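Local coordinates for glycosyltransferase (Streptomyces viridochromogenes, PDB 2IUY), which binds UDP, probably transfers a sugar from a nucleotide donor, and takes part in the biosynthesis of the antibiotic avilamycin A, at residues H112-P117 and G244-I249; I11-P16 and G31-V36; A237-V242 and G274-I279; P281-V286 and R317-V322; D163-M168 and A182-C187. All blocks are in the same frame, centred on the assembly; numbering follows the deposited sequence.

From the N terminus, contact 2 closes first, tying the loop after strand 5-9 to helix 31-45 in the N-terminal domain of the GT-B fold. Contact 1 opens at 112-117 and closes only at 244-249, joining loops that follow strands of the two different sheets. Contact 5, a strand-to-helix step of the second sheet, is nested inside that long loop. Contact 3 opens at 237-242, so it crosses contact 1, and closes at 274-279, joining the end of strand 234-237 to helix 276-279. Contact 4, last in series, joins the turn before strand 284-286 to the end of helix 308-319 and touches contact 3 through Ile279 and Trp319. Contacts 1 and 2 also touch, through Phe113 and Ile32.

Contact 1: residues H112-P117 and G244-I249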
# COMPACT_ATOMS: atom_id res chain seq x y z
N HIS A 112 3.89 -7.79 2.71
CA HIS A 112 2.68 -6.98 2.59
C HIS A 112 1.43 -7.66 3.19
O HIS A 112 0.28 -7.30 2.84
CB HIS A 112 2.45 -6.63 1.12
CG HIS A 112 3.63 -5.91 0.51
ND1 HIS A 112 4.11 -4.72 1.02
CD2 HIS A 112 4.40 -6.19 -0.57
CE1 HIS A 112 5.14 -4.31 0.30
NE2 HIS A 112 5.32 -5.17 -0.69
N PHE A 113 1.63 -8.64 4.07
CA PHE A 113 0.47 -9.45 4.54
C PHE A 113 0.36 -9.51 6.07
O PHE A 113 1.35 -9.35 6.77
CB PHE A 113 0.48 -10.86 3.90
CG PHE A 113 0.32 -10.83 2.43
CD1 PHE A 113 -0.93 -10.72 1.87
CD2 PHE A 113 1.44 -10.88 1.59
CE1 PHE A 113 -1.09 -10.65 0.47
CE2 PHE A 113 1.28 -10.85 0.22
CZ PHE A 113 0.03 -10.72 -0.34
N THR A 114 -0.86 -9.69 6.58
CA THR A 114 -1.11 -9.88 8.02
C THR A 114 -0.61 -11.26 8.51
O THR A 114 -0.40 -11.50 9.70
CB THR A 114 -2.60 -9.73 8.31
OG1 THR A 114 -2.80 -9.54 9.69
CG2 THR A 114 -3.39 -10.97 7.85
N THR A 115 -0.41 -12.16 7.55
CA THR A 115 -0.02 -13.55 7.80
C THR A 115 1.51 -13.66 7.96
O THR A 115 2.26 -12.78 7.56
CB THR A 115 -0.52 -14.46 6.64
OG1 THR A 115 -0.14 -13.91 5.39
CG2 THR A 115 -2.06 -14.58 6.65
N ARG A 116 1.98 -14.75 8.53
CA ARG A 116 3.43 -14.86 8.75
C ARG A 116 4.11 -15.26 7.44
O ARG A 116 3.57 -16.12 6.70
CB ARG A 116 3.70 -15.89 9.79
CG ARG A 116 2.98 -15.63 11.10
CD ARG A 116 3.55 -16.54 12.16
NE ARG A 116 4.99 -16.33 12.35
CZ ARG A 116 5.72 -16.93 13.29
NH1 ARG A 116 5.16 -17.82 14.12
NH2 ARG A 116 7.03 -16.64 13.41
N PRO A 117 5.27 -14.63 7.12
CA PRO A 117 5.91 -14.82 5.79
C PRO A 117 6.39 -16.23 5.46
O PRO A 117 6.92 -16.93 6.31
CB PRO A 117 7.13 -13.84 5.84
CG PRO A 117 7.34 -13.57 7.29
CD PRO A 117 6.03 -13.66 7.95
N GLY A 244 -10.92 -13.66 10.09
CA GLY A 244 -11.26 -13.92 8.71
C GLY A 244 -10.47 -15.10 8.20
O GLY A 244 -9.78 -15.79 8.98
N PRO A 245 -10.59 -15.36 6.88
CA PRO A 245 -9.89 -16.49 6.22
C PRO A 245 -8.34 -16.41 6.25
O PRO A 245 -7.73 -17.42 5.98
CB PRO A 245 -10.42 -16.47 4.79
CG PRO A 245 -10.97 -15.06 4.60
CD PRO A 245 -11.44 -14.59 5.95
N TRP A 246 -7.74 -15.26 6.58
CA TRP A 246 -6.29 -15.19 6.79
C TRP A 246 -5.85 -16.00 8.01
O TRP A 246 -4.69 -16.42 8.07
CB TRP A 246 -5.78 -13.73 6.94
CG TRP A 246 -6.62 -12.93 7.87
CD1 TRP A 246 -6.49 -12.82 9.23
CD2 TRP A 246 -7.81 -12.20 7.51
NE1 TRP A 246 -7.50 -12.03 9.74
CE2 TRP A 246 -8.33 -11.65 8.70
CE3 TRP A 246 -8.46 -11.93 6.30
CZ2 TRP A 246 -9.45 -10.82 8.70
CZ3 TRP A 246 -9.57 -11.16 6.30
CH2 TRP A 246 -10.06 -10.60 7.50
N GLY A 247 -6.74 -16.19 9.00
CA GLY A 247 -6.31 -16.68 10.31
C GLY A 247 -5.82 -15.58 11.27
O GLY A 247 -5.03 -14.73 10.88
N GLY A 248 -6.31 -15.58 12.51
CA GLY A 248 -5.91 -14.63 13.54
C GLY A 248 -6.57 -13.28 13.37
O GLY A 248 -7.38 -13.08 12.45
N ILE A 249 -6.21 -12.34 14.23
CA ILE A 249 -6.77 -11.00 14.14
C ILE A 249 -6.11 -10.25 13.01
O ILE A 249 -4.89 -10.32 12.83
CB ILE A 249 -6.63 -10.21 15.45
CG1 ILE A 249 -7.30 -10.93 16.61
CG2 ILE A 249 -7.41 -8.89 15.34
CD1 ILE A 249 -8.87 -11.05 16.46
O HOH W 1 -3.59 -12.02 11.09
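The indole of Trp246 meets Thr114 at a slant: methyl CG2 of Thr114 lies 3.8 Å from CG of Trp246, in a position that is neither clearly face nor clearly edge. One face is covered from its own segment, where CA of Gly244 sits 3.5 Å above the plane of the Trp246 ring and is displaced toward its rim. His174 and Trp250 each meet the same indole edge-to-face. The arrangement spans the cleft of a GT-B fold, since 112-117 follows strand 106-111 of one parallel sheet and 244-249 follows strand 234-237 of the other. The UDP site is not far off: the side chain of Trp246 is about 8 Å from that of Lys175, a UDP-binding residue.

A type I turn from Gly244 to Gly247 presents the tryptophan. Its chi1 of 47° places CG between the backbone N and the carbonyl carbon, which folds the ring back over Gly244. NE1 of Trp246 makes a weak bond, bent to 127°, with Gly248 O. Thr115 arrives at about a right angle to the Trp246 side chain, its CG2 3.5 Å from Trp246 O.

The polar link between the segments is indirect. Cys251 N is hydrogen-bonded to Thr114 OG1, which itself donates to a water at 3.0 Å, and that water donates onward to Gly247 O and, at 2.8 Å, to Ile249 O.

Contact 2: residues I11-P16 and G31-V36; sequences IPLRVP and GIQWVV
Ile32, in the first turn of helix 31-45, carries the tightest part of this contact. Ile11 and Ile32 cross at about a right angle, touching through two pairs of methyls: CG2 of Ile32 is 3.7 Å from CG2 of Ile11, and CD1 of Ile32 lies 3.8 Å from CD1 of Ile11. With CG1 of Ile11 anti to the backbone N (chi1 -177°), CG2 falls between that N and the carbonyl carbon, and both CG2 and the CD1 end of the other branch reach Ile32. Phe113, from the loop after strand 106-111, packs on both isoleucines and extends the apolar patch.

Gln33 follows. Its chain is bent at chi2 (97°), which brings the end of the side chain toward the loop although the CB does not point there; Ile11 and Leu13 both lie beside that end, Leu13 crossing it at about a right angle. This is the first beta-alpha step of the N-terminal Rossmann-like domain, where the chain leaves strand 5-9 and returns as helix 31-45. Immediately before the helix come Tyr29 and Gly30, both of which bind UDP, so the loop packs close to the nucleotide site.

Trp34 turns to another part of the protein and makes a cation-pi contact with Arg225, a further UDP-binding residue. Bonds from Val35 N to Gly31 O (3.1 Å) and from Val36 N to Ile32 O (3.0 Å) show the helix regular from its first turn, which fixes where Ile32 and Gln33 point.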
# COMPACT_ATOMS: atom_id res chain seq x y z
N ILE A 11 3.67 -9.26 -7.10
CA ILE A 11 2.72 -10.36 -6.84
C ILE A 11 1.97 -10.67 -8.15
O ILE A 11 1.24 -9.81 -8.66
CB ILE A 11 1.71 -9.98 -5.70
CG1 ILE A 11 0.78 -11.16 -5.40
CG2 ILE A 11 0.86 -8.71 -6.08
CD1 ILE A 11 -0.06 -10.97 -4.10
N PRO A 12 2.20 -11.88 -8.72
CA PRO A 12 1.55 -12.23 -10.03
C PRO A 12 0.04 -12.54 -9.90
O PRO A 12 -0.34 -13.55 -9.30
CB PRO A 12 2.37 -13.45 -10.54
CG PRO A 12 3.45 -13.70 -9.54
CD PRO A 12 3.11 -12.94 -8.24
N LEU A 13 -0.80 -11.66 -10.43
CA LEU A 13 -2.21 -11.76 -10.30
C LEU A 13 -2.85 -11.35 -11.61
O LEU A 13 -2.46 -10.36 -12.21
CB LEU A 13 -2.74 -10.79 -9.20
CG LEU A 13 -2.50 -11.12 -7.72
CD1 LEU A 13 -3.09 -10.03 -6.77
CD2 LEU A 13 -3.10 -12.50 -7.36
N ARG A 14 -3.88 -12.09 -12.03
CA ARG A 14 -4.55 -11.71 -13.27
C ARG A 14 -5.62 -10.69 -13.02
O ARG A 14 -6.18 -10.62 -11.93
CB ARG A 14 -5.11 -12.94 -13.98
CG ARG A 14 -3.98 -13.71 -14.69
CD ARG A 14 -4.52 -14.95 -15.24
NE ARG A 14 -3.52 -16.00 -15.18
CZ ARG A 14 -2.73 -16.32 -16.20
NH1 ARG A 14 -2.84 -15.67 -17.35
NH2 ARG A 14 -1.85 -17.31 -16.05
N VAL A 15 -5.86 -9.85 -14.02
CA VAL A 15 -6.99 -8.94 -14.01
C VAL A 15 -8.24 -9.80 -13.78
O VAL A 15 -8.39 -10.87 -14.39
CB VAL A 15 -7.06 -8.16 -15.31
CG1 VAL A 15 -8.38 -7.43 -15.41
CG2 VAL A 15 -5.82 -7.24 -15.43
N PRO A 16 -9.08 -9.41 -12.80
CA PRO A 16 -10.18 -10.31 -12.48
C PRO A 16 -11.05 -10.66 -13.69
O PRO A 16 -11.50 -9.78 -14.42
CB PRO A 16 -10.95 -9.53 -11.40
CG PRO A 16 -9.90 -8.72 -10.74
CD PRO A 16 -9.06 -8.24 -11.89
N GLY A 31 -3.10 -2.59 -4.14
CA GLY A 31 -2.13 -1.99 -3.24
C GLY A 31 -0.69 -2.38 -3.44
O GLY A 31 0.12 -1.51 -3.54
N ILE A 32 -0.36 -3.68 -3.47
CA ILE A 32 1.04 -4.12 -3.66
C ILE A 32 1.72 -3.57 -4.93
O ILE A 32 2.93 -3.24 -4.93
CB ILE A 32 1.23 -5.67 -3.61
CG1 ILE A 32 0.92 -6.20 -2.19
CG2 ILE A 32 2.66 -6.10 -4.09
CD1 ILE A 32 0.77 -7.78 -2.12
N GLN A 33 0.92 -3.49 -5.99
CA GLN A 33 1.36 -3.07 -7.31
C GLN A 33 1.72 -1.59 -7.30
O GLN A 33 2.66 -1.18 -7.94
CB GLN A 33 0.28 -3.38 -8.34
CG GLN A 33 -0.01 -4.86 -8.50
CD GLN A 33 -1.23 -5.36 -7.68
OE1 GLN A 33 -1.64 -4.75 -6.67
NE2 GLN A 33 -1.80 -6.46 -8.11
N TRP A 34 0.96 -0.79 -6.55
CA TRP A 34 1.30 0.60 -6.29
C TRP A 34 2.60 0.70 -5.47
O TRP A 34 3.47 1.49 -5.78
CB TRP A 34 0.13 1.36 -5.60
CG TRP A 34 -0.84 1.89 -6.65
CD1 TRP A 34 -2.12 1.48 -6.89
CD2 TRP A 34 -0.53 2.87 -7.64
NE1 TRP A 34 -2.63 2.16 -7.99
CE2 TRP A 34 -1.67 3.02 -8.46
CE3 TRP A 34 0.60 3.66 -7.91
CZ2 TRP A 34 -1.72 3.94 -9.50
CZ3 TRP A 34 0.56 4.56 -8.97
CH2 TRP A 34 -0.59 4.68 -9.75
N VAL A 35 2.74 -0.14 -4.46
CA VAL A 35 4.00 -0.13 -3.66
C VAL A 35 5.19 -0.32 -4.58
O VAL A 35 6.17 0.41 -4.49
CB VAL A 35 3.99 -1.18 -2.53
CG1 VAL A 35 5.36 -1.18 -1.78
CG2 VAL A 35 2.82 -0.90 -1.55
N VAL A 36 5.12 -1.32 -5.44
CA VAL A 36 6.25 -1.70 -6.32
C VAL A 36 6.58 -0.58 -7.31
O VAL A 36 7.73 -0.32 -7.57
CB VAL A 36 5.92 -3.05 -7.05
CG1 VAL A 36 7.05 -3.45 -7.98
CG2 VAL A 36 5.68 -4.17 -6.02

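Contact 3: residues A237-V242 and G274-I279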
# COMPACT_ATOMS: atom_id res chain seq x y z
N ALA A 237 -9.33 5.54 6.86
CA ALA A 237 -8.64 4.24 6.83
C ALA A 237 -9.01 3.52 8.11
O ALA A 237 -8.40 3.74 9.15
CB ALA A 237 -7.12 4.45 6.73
N MSE A 238 -10.03 2.66 8.04
CA MSE A 238 -10.75 2.21 9.25
C MSE A 238 -10.65 0.73 9.49
O MSE A 238 -11.61 0.12 9.93
CB MSE A 238 -12.24 2.60 9.12
CG MSE A 238 -12.49 4.08 8.81
SE MSE A 238 -11.92 5.29 10.19
CE MSE A 238 -13.38 4.92 11.50
N SER A 239 -9.47 0.17 9.23
CA SER A 239 -9.23 -1.25 9.37
C SER A 239 -9.64 -1.66 10.78
O SER A 239 -9.44 -0.91 11.73
CB SER A 239 -7.78 -1.61 9.03
OG SER A 239 -7.49 -1.35 7.66
N GLN A 240 -10.26 -2.84 10.88
CA GLN A 240 -10.86 -3.31 12.12
C GLN A 240 -10.15 -4.56 12.60
O GLN A 240 -9.67 -5.38 11.82
CB GLN A 240 -12.37 -3.60 11.92
CG GLN A 240 -13.22 -2.37 11.52
CD GLN A 240 -13.31 -1.30 12.61
OE1 GLN A 240 -13.72 -1.57 13.74
NE2 GLN A 240 -12.97 -0.05 12.25
N ALA A 241 -10.04 -4.71 13.91
CA ALA A 241 -9.40 -5.90 14.44
C ALA A 241 -10.40 -7.08 14.51
O ALA A 241 -11.02 -7.37 15.54
CB ALA A 241 -8.72 -5.61 15.78
N VAL A 242 -10.60 -7.71 13.37
CA VAL A 242 -11.54 -8.81 13.28
C VAL A 242 -10.78 -9.97 12.69
O VAL A 242 -9.67 -9.74 12.19
CB VAL A 242 -12.77 -8.46 12.36
CG1 VAL A 242 -13.63 -7.32 13.01
CG2 VAL A 242 -12.35 -8.09 10.94
N GLY A 274 -3.06 -2.22 13.52
CA GLY A 274 -1.82 -2.58 12.82
C GLY A 274 -0.93 -1.36 12.62
O GLY A 274 -0.74 -0.58 13.52
N CYS A 275 -0.50 -1.15 11.39
CA CYS A 275 0.37 -0.00 11.04
C CYS A 275 -0.30 1.37 11.25
O CYS A 275 0.39 2.39 11.37
CB CYS A 275 0.79 -0.14 9.58
SG CYS A 275 -0.51 0.25 8.37
N LEU A 276 -1.63 1.41 11.27
CA LEU A 276 -2.31 2.71 11.37
C LEU A 276 -1.93 3.54 12.61
O LEU A 276 -1.78 4.77 12.53
CB LEU A 276 -3.82 2.53 11.25
CG LEU A 276 -4.20 1.88 9.91
CD1 LEU A 276 -5.70 1.56 9.93
CD2 LEU A 276 -3.86 2.79 8.69
N ALA A 277 -1.78 2.88 13.75
CA ALA A 277 -1.30 3.55 14.97
C ALA A 277 0.01 4.34 14.74
O ALA A 277 0.27 5.35 15.39
CB ALA A 277 -1.15 2.50 16.11
N GLU A 278 0.83 3.87 13.81
CA GLU A 278 2.20 4.38 13.57
C GLU A 278 2.24 5.53 12.58
O GLU A 278 3.05 6.46 12.72
CB GLU A 278 3.12 3.23 13.08
CG GLU A 278 3.52 2.20 14.21
CD GLU A 278 4.09 0.89 13.64
OE1 GLU A 278 5.07 0.94 12.87
OE2 GLU A 278 3.54 -0.19 13.92
N ILE A 279 1.34 5.47 11.59
CA ILE A 279 1.41 6.40 10.47
C ILE A 279 0.32 7.44 10.40
O ILE A 279 0.56 8.54 9.93
CB ILE A 279 1.55 5.67 9.08
CG1 ILE A 279 0.39 4.68 8.80
CG2 ILE A 279 2.85 4.90 9.05
CD1 ILE A 279 0.50 4.09 7.33
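Ala237 and Leu276 have the closest CA atoms of the two segments, 7.9 Å apart, where the chain runs off the end of strand 234-237 into an irregular course that includes an inverse gamma turn centred on Ala241, while the other segment winds into helix 276-279. At the helix side, Cys275 O accepts from both Glu278 N (2.9 Å) and Ile279 N.

On the 274-279 side, Leu276 alone makes the contact, and its two methyls divide the work. CD1 rests 3.6 Å from Ala237 O and also 3.9 Å from Ser239 CB; CD2 reaches Ala237 CB at the looser distance of 4.2 Å. With CG swung beside the backbone N (chi1 -59°) and chi2 extended, the branch point is carried to the end of the strand, where CD1 meets the carbonyl. Val258 of helix 256-263 and Thr271 pack on the same leucine.

Gln240, whose CB points away from the 274-279 segment, braces its own segment. NE2 donates to O of Met238, a selenomethionine here, at 2.7 Å and a fairly straight 160°, although the donor stands 39° out of the carbonyl plane. OE1 of Gln240 is bonded to Gly290 N, so both ends of the amide are held.

Ser239 OG is hydrogen-bonded to Glu252 OE1, while its CB is the part nearest Leu276. All three touching residues are buried, and the second domain of the GT-B fold has its UDP site close by: the side chain of Ser239 is about 4 Å from that of Lys175. Cohesion here is therefore by van der Waals contact, a methyl against a backbone carbonyl as well as against carbons, without a hydrogen bond between the segments.

Contact 4: residues P281-V286 and R317-V322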
# COMPACT_ATOMS: atom_id res chain seq x y z
N PRO A 281 -1.22 9.22 12.84
CA PRO A 281 -1.04 10.46 13.62
C PRO A 281 -0.11 11.46 12.92
O PRO A 281 -0.22 12.66 13.14
CB PRO A 281 -0.40 9.97 14.93
CG PRO A 281 -0.82 8.50 15.02
CD PRO A 281 -0.71 8.06 13.58
N SER A 282 0.76 10.98 12.06
CA SER A 282 1.66 11.88 11.33
C SER A 282 0.91 12.76 10.33
O SER A 282 1.42 13.79 9.92
CB SER A 282 2.73 11.09 10.58
OG SER A 282 3.56 10.40 11.47
N VAL A 283 -0.27 12.31 9.90
CA VAL A 283 -1.04 12.98 8.85
C VAL A 283 -2.55 13.13 9.18
O VAL A 283 -3.40 13.28 8.30
CB VAL A 283 -0.81 12.26 7.49
CG1 VAL A 283 0.71 12.28 7.10
CG2 VAL A 283 -1.35 10.80 7.52
N GLY A 284 -2.89 13.03 10.46
CA GLY A 284 -4.29 13.15 10.87
C GLY A 284 -4.48 12.62 12.27
O GLY A 284 -3.67 12.88 13.15
N GLU A 285 -5.52 11.84 12.48
CA GLU A 285 -5.92 11.48 13.83
C GLU A 285 -6.49 10.06 13.84
O GLU A 285 -7.31 9.68 12.97
CB GLU A 285 -7.01 12.48 14.33
CG GLU A 285 -7.44 12.26 15.82
CD GLU A 285 -8.38 13.34 16.35
OE1 GLU A 285 -8.08 14.54 16.16
OE2 GLU A 285 -9.40 12.98 16.99
N VAL A 286 -6.11 9.34 14.89
CA VAL A 286 -6.63 8.02 15.22
C VAL A 286 -7.96 8.13 15.99
O VAL A 286 -8.13 8.98 16.87
CB VAL A 286 -5.57 7.17 15.98
CG1 VAL A 286 -6.16 5.86 16.55
CG2 VAL A 286 -4.42 6.82 15.04
N ARG A 317 8.74 13.61 3.74
CA ARG A 317 9.77 13.38 4.77
C ARG A 317 9.85 11.92 5.26
O ARG A 317 10.94 11.39 5.44
CB ARG A 317 9.52 14.25 6.02
CG ARG A 317 10.14 15.64 6.01
CD ARG A 317 10.28 16.19 7.42
NE ARG A 317 9.16 15.82 8.25
CZ ARG A 317 9.18 14.97 9.26
NH1 ARG A 317 10.31 14.40 9.66
NH2 ARG A 317 8.06 14.73 9.91
N LEU A 318 8.70 11.29 5.52
CA LEU A 318 8.65 9.93 6.10
C LEU A 318 8.59 8.82 5.08
O LEU A 318 9.17 7.73 5.29
CB LEU A 318 7.44 9.80 7.04
CG LEU A 318 7.36 10.73 8.26
CD1 LEU A 318 5.95 10.65 8.91
CD2 LEU A 318 8.45 10.39 9.28
N TRP A 319 7.86 9.07 3.99
CA TRP A 319 7.55 8.00 3.07
C TRP A 319 8.04 8.30 1.66
O TRP A 319 7.80 7.51 0.77
CB TRP A 319 6.04 7.65 3.08
CG TRP A 319 5.50 7.51 4.51
CD1 TRP A 319 6.07 6.78 5.53
CD2 TRP A 319 4.33 8.11 5.05
NE1 TRP A 319 5.31 6.90 6.68
CE2 TRP A 319 4.24 7.72 6.41
CE3 TRP A 319 3.32 8.95 4.51
CZ2 TRP A 319 3.20 8.16 7.26
CZ3 TRP A 319 2.28 9.37 5.36
CH2 TRP A 319 2.24 8.97 6.72
N GLY A 320 8.78 9.40 1.45
CA GLY A 320 9.17 9.76 0.07
C GLY A 320 9.86 8.61 -0.65
O GLY A 320 10.68 7.89 -0.05
N HIS A 321 9.57 8.43 -1.94
CA HIS A 321 10.16 7.30 -2.68
C HIS A 321 11.68 7.13 -2.62
O HIS A 321 12.17 5.99 -2.59
CB HIS A 321 9.66 7.25 -4.14
CG HIS A 321 10.21 8.33 -5.02
ND1 HIS A 321 10.09 9.68 -4.73
CD2 HIS A 321 10.83 8.27 -6.22
CE1 HIS A 321 10.63 10.39 -5.70
NE2 HIS A 321 11.09 9.55 -6.62
N VAL A 322 12.42 8.24 -2.61
CA VAL A 322 13.89 8.20 -2.68
C VAL A 322 14.46 7.85 -1.32
O VAL A 322 15.41 7.05 -1.22
CB VAL A 322 14.51 9.56 -3.27
CG1 VAL A 322 16.02 9.65 -3.03
CG2 VAL A 322 14.21 9.71 -4.77
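The hydroxyl OG of Ser282 faces a methyl across this contact, lying 3.5 Å from CD1 of Leu318; CB of Ser282 is close to the same methyl, at 3.7 Å. No hydrogen bond joins the two segments, which meet by van der Waals contact.

The second pair is Val283 and Trp319. They come from opposite directions, and CG1 of Val283 meets the benzo ring obliquely, 3.7 Å from CH2 of Trp319 and equally near CZ3. CG2 of Val283 is looser, 4.1 Å from CH2 of Trp319. A chi1 of -48° swings CG of Trp319 to the side of its own backbone N, and from there the six-membered ring extends to Val283. One ring face is covered by the preceding residue, with CB of Leu318 3.6 Å above the plane and displaced toward the rim. Val258 and Ser259 of helix 256-263 also pack on Trp319, while Val283 touches Val258 and Ala262 of that helix as well as Val311 and Ala314 of helix 308-319.

Backbone geometry explains the break that follows. Gly320 leaves helical angles (phi/psi -54°/141°), ending helix 308-319 and taking the N-cap position of helix 321-336. Beyond it His321 NE2 is bonded to Glu45 OE1 of helix 31-45, in the N-terminal domain. The contact thus packs the turn leading into edge strand 284-286 of the second sheet against the end of helix 308-319, just before the chain crosses back; a C-terminal helix returning to the N-terminal domain is characteristic of GT-B glycosyltransferases.

Contact 5: residues D163-M168 and A182-C187; sequences DFLLFM and AFAHAC
Leu165 at the start of strand 165-168 and Ala184 on helix 177-187 bring the two backbones closest, their CA atoms 6.7 Å apart. Leu165 makes backbone hydrogen bonds with Arg190 and Val192, the latter on parallel strand 191-194. On the helix, Ala186 N is bonded to Ala182 O at 2.9 Å. Cys187 N bonds to Ala184 O, also at 2.9 Å, and weakly to Phe183 O.

One methyl carries the contact. CD1 of Leu165 lies 3.8 Å from CA of Ala184 and 3.9 Å from its CB, so the leucine packs against the helix backbone, consistent with the small side chain of Ala184. The leucine leaves the strand with CG turned away from its carbonyl carbon (chi1 -54°) and with chi2 extended, which delivers CD1 to the helix. Phe183 takes the same methyl at the edge of its ring and near the ring plane, CD2 of Phe183 to CD1 of Leu165 being 4.3 Å. Its chi1 of 180° sets CG anti to the backbone N, turning the ring's end toward the strand although the CB does not face it.

Around them, Phe293 meets Phe183 edge-to-face, Leu302 of helix 295-303 touches Leu165, and Leu191 touches Ala184. All three residues of the contact are buried. Strand 165-168, helix 177-187 and the parallel strand 191-194 form a beta-alpha-beta crossover, the first of the C-terminal Rossmann-like sheet, whose strand order is 3-2-1-4-5-6 as in the GT-B fold.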
# COMPACT_ATOMS: atom_id res chain seq x y z
N ASP A 163 -16.36 18.33 -0.48
CA ASP A 163 -16.85 18.21 0.89
C ASP A 163 -16.96 16.78 1.31
O ASP A 163 -17.21 16.51 2.47
CB ASP A 163 -18.20 18.91 1.05
CG ASP A 163 -18.05 20.42 1.27
OD1 ASP A 163 -17.20 20.82 2.11
OD2 ASP A 163 -18.79 21.20 0.60
N PHE A 164 -16.75 15.86 0.35
CA PHE A 164 -16.95 14.42 0.60
C PHE A 164 -15.76 13.83 1.39
O PHE A 164 -14.62 14.28 1.21
CB PHE A 164 -17.23 13.67 -0.71
CG PHE A 164 -16.03 13.55 -1.67
CD1 PHE A 164 -15.06 12.53 -1.52
CD2 PHE A 164 -15.88 14.45 -2.73
CE1 PHE A 164 -13.99 12.43 -2.39
CE2 PHE A 164 -14.79 14.36 -3.59
CZ PHE A 164 -13.84 13.36 -3.41
N LEU A 165 -16.04 12.85 2.26
CA LEU A 165 -14.99 11.98 2.86
C LEU A 165 -14.74 10.80 1.90
O LEU A 165 -15.54 10.59 0.98
CB LEU A 165 -15.37 11.50 4.25
CG LEU A 165 -15.73 12.61 5.27
CD1 LEU A 165 -16.02 12.07 6.71
CD2 LEU A 165 -14.66 13.70 5.31
N LEU A 166 -13.64 10.09 2.03
CA LEU A 166 -13.28 9.12 0.99
C LEU A 166 -12.80 7.83 1.60
O LEU A 166 -11.90 7.86 2.44
CB LEU A 166 -12.20 9.65 0.04
CG LEU A 166 -11.67 8.65 -1.00
CD1 LEU A 166 -12.70 8.32 -2.08
CD2 LEU A 166 -10.39 9.21 -1.68
N PHE A 167 -13.40 6.72 1.17
CA PHE A 167 -12.90 5.43 1.54
C PHE A 167 -12.38 4.79 0.26
O PHE A 167 -13.09 4.73 -0.73
CB PHE A 167 -14.01 4.58 2.21
CG PHE A 167 -13.61 3.16 2.44
CD1 PHE A 167 -13.15 2.74 3.70
CD2 PHE A 167 -13.68 2.22 1.39
CE1 PHE A 167 -12.75 1.38 3.90
CE2 PHE A 167 -13.29 0.88 1.59
CZ PHE A 167 -12.83 0.48 2.87
N MSE A 168 -11.13 4.32 0.28
CA MSE A 168 -10.53 3.77 -0.91
C MSE A 168 -9.84 2.44 -0.61
O MSE A 168 -8.75 2.40 -0.01
CB MSE A 168 -9.56 4.79 -1.56
CG MSE A 168 -8.97 4.21 -2.83
SE MSE A 168 -7.96 5.49 -3.80
CE MSE A 168 -9.46 6.40 -4.67
N ALA A 182 -20.24 5.00 9.17
CA ALA A 182 -20.67 5.50 10.48
C ALA A 182 -19.96 6.82 10.84
O ALA A 182 -20.54 7.73 11.38
CB ALA A 182 -20.41 4.45 11.59
N PHE A 183 -18.67 6.89 10.58
CA PHE A 183 -17.94 8.10 10.97
C PHE A 183 -18.39 9.31 10.11
O PHE A 183 -18.63 10.42 10.62
CB PHE A 183 -16.41 7.85 10.98
CG PHE A 183 -15.60 9.06 11.39
CD1 PHE A 183 -15.19 9.22 12.70
CD2 PHE A 183 -15.25 10.02 10.45
CE1 PHE A 183 -14.49 10.33 13.10
CE2 PHE A 183 -14.53 11.16 10.84
CZ PHE A 183 -14.13 11.30 12.18
N ALA A 184 -18.49 9.08 8.80
CA ALA A 184 -19.02 10.09 7.87
C ALA A 184 -20.42 10.50 8.31
O ALA A 184 -20.69 11.68 8.46
CB ALA A 184 -19.04 9.55 6.43
N HIS A 185 -21.32 9.53 8.47
CA HIS A 185 -22.66 9.80 9.05
C HIS A 185 -22.62 10.71 10.32
O HIS A 185 -23.35 11.70 10.40
CB HIS A 185 -23.43 8.50 9.31
CG HIS A 185 -24.76 8.73 9.96
ND1 HIS A 185 -24.94 8.65 11.33
CD2 HIS A 185 -25.96 9.09 9.44
CE1 HIS A 185 -26.20 8.93 11.62
NE2 HIS A 185 -26.83 9.20 10.49
N ALA A 186 -21.76 10.39 11.28
CA ALA A 186 -21.54 11.16 12.48
C ALA A 186 -21.23 12.62 12.19
O ALA A 186 -21.62 13.50 12.96
CB ALA A 186 -20.38 10.54 13.34
N CYS A 187 -20.50 12.86 11.09
CA CYS A 187 -19.96 14.16 10.74
C CYS A 187 -20.93 14.96 9.90
O CYS A 187 -20.68 16.14 9.69
CB CYS A 187 -18.63 14.00 9.94
SG CYS A 187 -17.23 13.42 10.89